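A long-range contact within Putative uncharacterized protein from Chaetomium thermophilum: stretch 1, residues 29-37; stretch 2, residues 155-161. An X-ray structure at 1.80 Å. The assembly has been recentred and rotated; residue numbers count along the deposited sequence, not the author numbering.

Stretch 1 (29-37) YVNNNATYT
Stretch 2, residues 155-161: LVPNWDV

The contact joins the start of a helix to the end of a strand. In stretch 1 a helix covers Ala34 to Thr37 and continues past it; stretch 2 leaves a strand, Leu155 (phi/psi -105/141, chi1 m, chi2 t) to Pro157 (-62/139, C-gamma exo), and turns through Asn158 to Val161 (-118/-41, chi1 t). The register is marked by two pairs, Asn33 CA to Asn158 CA at 7.9 Å and Thr35 CA to Asp160 CA at 6.7 Å, so the numbering rises together across these pairs, although the segments diverge and Tyr36 reaches back to Val156 and Pro157. Together the two sides bury 395 Å².

Tyr29 (-104/160, chi1 m) lies out of reach. Val30 (-68/-24, chi1 m) makes the first touch, an apolar one: Val30 CG1 is 3.7 Å from CG2 of Val156, an extended residue (-128/159, chi1 m) whose CA-to-CB bond points toward stretch 1. Asn31 (-53/-43) and Asn32 (-101/32), both chi1 m, make no contact.

Asn33 (-103/133, chi1 t, chi2 -100°) is the N-cap. Asn33 OD1 accepts from Tyr36 N at 2.9 Å with an angle of 167°, meeting the need of a free amide in the first turn. Asn33 OD1 also accepts from a water at 2.8 Å, and that water's O accepts from Trp159 N at 2.9 Å, bridging the stretches. Through the amide nitrogen, Asn33 ND2 donates to Asn158 OD1 at 2.9 Å, but the 129° angle makes this bond weak. In Asn158 (-90/99, chi1 t, chi2 -13°), Asn158 OD1 also accepts from Asp160 N at 3.0 Å, and Val161 N donates to Asn158 O at 3.1 Å.

Ala34 (-62/-50) is covered over just 10 Å², Ala34 CB lying 3.6 Å from Asp160 OD2. Thr35 (-70/-45, chi1 m) and Asp160 (-84/-13, chi1 m, chi2 -42°) point their CA-to-CB bonds toward each other's stretch, and the carboxylate is gripped at both oxygens: Thr35 N donates to Asp160 OD2 at 3.1 Å and 155°, while Thr35 OG1 donates to Asp160 OD1 at a very short 2.5 Å. Thr35 CG2 meets the edge of the Trp159 ring, 3.7 Å from Trp159 CD1.

Tyr36 (-67/-32, chi1 m, chi2 -50°) starts sideways, yet its end comes nearer, and Tyr36 OH donates to Pro157 O at 2.5 Å, near the tyrosine ring plane. Tyr36 CE2 packs 3.7 Å from Val156 CG2. Trp159 (-66/-20, chi1 m, chi2 123°) lies obliquely to the Tyr36 ring: the Tyr36 ring and Trp159 five-membered ring have centroids 5.2 Å apart and planes at 52°. Thr37 (-69/-44, chi1 m) stays outside the contact; Thr37 OG1 donates to Asn33 O at 2.6 Å.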

# COMPACT_ATOMS: atom_id res chain seq x y z
N TYR B 29 -13.65 -4.09 8.61
CA TYR B 29 -12.59 -5.05 8.92
C TYR B 29 -13.11 -6.48 8.98
O TYR B 29 -14.30 -6.70 9.17
CB TYR B 29 -11.91 -4.68 10.24
CG TYR B 29 -11.14 -3.39 10.18
CD1 TYR B 29 -11.80 -2.16 10.21
CD2 TYR B 29 -9.76 -3.39 10.09
CE1 TYR B 29 -11.10 -0.98 10.16
CE2 TYR B 29 -9.05 -2.19 10.03
CZ TYR B 29 -9.73 -1.00 10.07
OH TYR B 29 -9.05 0.18 10.02
N VAL B 30 -12.21 -7.45 8.85
CA VAL B 30 -12.61 -8.86 8.83
C VAL B 30 -13.14 -9.33 10.18
O VAL B 30 -13.91 -10.29 10.23
CB VAL B 30 -11.44 -9.79 8.42
CG1 VAL B 30 -11.06 -9.56 6.96
CG2 VAL B 30 -10.25 -9.63 9.37
N ASN B 31 -12.74 -8.67 11.27
CA ASN B 31 -13.06 -9.15 12.62
C ASN B 31 -14.54 -9.40 12.85
O ASN B 31 -14.91 -10.41 13.46
CB ASN B 31 -12.57 -8.15 13.67
CG ASN B 31 -11.08 -7.93 13.62
OD1 ASN B 31 -10.50 -7.76 12.54
ND2 ASN B 31 -10.44 -7.95 14.78
N ASN B 32 -15.39 -8.50 12.37
CA ASN B 32 -16.82 -8.58 12.62
C ASN B 32 -17.58 -9.15 11.42
O ASN B 32 -18.73 -8.79 11.17
CB ASN B 32 -17.37 -7.20 12.99
CG ASN B 32 -16.71 -6.64 14.23
OD1 ASN B 32 -16.32 -7.38 15.14
ND2 ASN B 32 -16.57 -5.32 14.28
N ASN B 33 -16.93 -10.05 10.69
CA ASN B 33 -17.55 -10.73 9.56
C ASN B 33 -17.94 -12.15 9.94
O ASN B 33 -17.15 -12.88 10.54
CB ASN B 33 -16.61 -10.73 8.35
CG ASN B 33 -17.21 -11.42 7.15
OD1 ASN B 33 -16.91 -12.58 6.87
ND2 ASN B 33 -18.08 -10.72 6.43
N ALA B 34 -19.17 -12.53 9.58
CA ALA B 34 -19.73 -13.82 9.97
C ALA B 34 -18.93 -15.00 9.42
O ALA B 34 -18.58 -15.92 10.15
CB ALA B 34 -21.18 -13.91 9.51
N THR B 35 -18.65 -14.96 8.12
CA THR B 35 -17.98 -16.07 7.46
C THR B 35 -16.52 -16.20 7.89
O THR B 35 -16.04 -17.30 8.17
CB THR B 35 -18.07 -15.92 5.93
OG1 THR B 35 -19.40 -16.24 5.51
CG2 THR B 35 -17.10 -16.85 5.22
N TYR B 36 -15.80 -15.08 7.95
CA TYR B 36 -14.40 -15.13 8.35
C TYR B 36 -14.27 -15.53 9.81
O TYR B 36 -13.31 -16.19 10.19
CB TYR B 36 -13.72 -13.79 8.08
CG TYR B 36 -13.33 -13.60 6.63
CD1 TYR B 36 -12.62 -14.58 5.95
CD2 TYR B 36 -13.68 -12.45 5.95
CE1 TYR B 36 -12.26 -14.41 4.62
CE2 TYR B 36 -13.33 -12.27 4.63
CZ TYR B 36 -12.62 -13.25 3.97
OH TYR B 36 -12.28 -13.06 2.65
N THR B 37 -15.25 -15.15 10.63
CA THR B 37 -15.22 -15.51 12.04
C THR B 37 -15.44 -17.01 12.21
O THR B 37 -14.74 -17.65 13.00
CB THR B 37 -16.29 -14.73 12.83
OG1 THR B 37 -15.96 -13.33 12.83
CG2 THR B 37 -16.37 -15.21 14.28
N LEU B 155 -6.90 -5.98 1.40
CA LEU B 155 -8.33 -6.22 1.32
C LEU B 155 -8.62 -7.63 0.84
O LEU B 155 -7.94 -8.13 -0.05
CB LEU B 155 -8.99 -5.22 0.38
CG LEU B 155 -8.85 -3.75 0.75
CD1 LEU B 155 -9.40 -2.90 -0.38
CD2 LEU B 155 -9.55 -3.42 2.06
N VAL B 156 -9.64 -8.26 1.43
CA VAL B 156 -10.07 -9.60 1.02
C VAL B 156 -11.58 -9.60 0.74
O VAL B 156 -12.30 -8.71 1.19
CB VAL B 156 -9.74 -10.66 2.10
CG1 VAL B 156 -8.23 -10.82 2.25
CG2 VAL B 156 -10.37 -10.30 3.44
N PRO B 157 -12.06 -10.58 -0.04
CA PRO B 157 -13.48 -10.63 -0.40
C PRO B 157 -14.40 -10.79 0.81
O PRO B 157 -14.09 -11.55 1.73
CB PRO B 157 -13.57 -11.87 -1.29
CG PRO B 157 -12.21 -12.09 -1.81
CD PRO B 157 -11.28 -11.63 -0.73
N ASN B 158 -15.52 -10.07 0.81
CA ASN B 158 -16.58 -10.31 1.78
C ASN B 158 -17.55 -11.33 1.20
O ASN B 158 -18.41 -10.99 0.40
CB ASN B 158 -17.32 -9.01 2.12
CG ASN B 158 -18.35 -9.21 3.24
OD1 ASN B 158 -18.69 -10.34 3.60
ND2 ASN B 158 -18.85 -8.10 3.77
N TRP B 159 -17.40 -12.59 1.62
CA TRP B 159 -18.19 -13.68 1.06
C TRP B 159 -19.68 -13.54 1.39
O TRP B 159 -20.52 -14.13 0.72
CB TRP B 159 -17.69 -15.03 1.57
CG TRP B 159 -16.25 -15.29 1.30
CD1 TRP B 159 -15.28 -15.58 2.22
CD2 TRP B 159 -15.60 -15.30 0.02
NE1 TRP B 159 -14.07 -15.76 1.59
CE2 TRP B 159 -14.24 -15.60 0.24
CE3 TRP B 159 -16.03 -15.08 -1.29
CZ2 TRP B 159 -13.31 -15.69 -0.80
CZ3 TRP B 159 -15.11 -15.18 -2.32
CH2 TRP B 159 -13.76 -15.47 -2.07
N ASP B 160 -19.99 -12.76 2.43
CA ASP B 160 -21.37 -12.61 2.88
C ASP B 160 -22.13 -11.55 2.08
O ASP B 160 -23.36 -11.47 2.17
CB ASP B 160 -21.41 -12.27 4.37
CG ASP B 160 -20.83 -13.37 5.24
OD1 ASP B 160 -21.11 -14.56 4.96
OD2 ASP B 160 -20.08 -13.05 6.19
N VAL B 161 -21.40 -10.75 1.31
CA VAL B 161 -21.99 -9.64 0.56
C VAL B 161 -21.82 -9.83 -0.95
O VAL B 161 -22.74 -9.56 -1.72
CB VAL B 161 -21.37 -8.29 0.99
CG1 VAL B 161 -21.77 -7.16 0.04
CG2 VAL B 161 -21.79 -7.95 2.41
O HOH W 1 -16.26 -13.27 4.22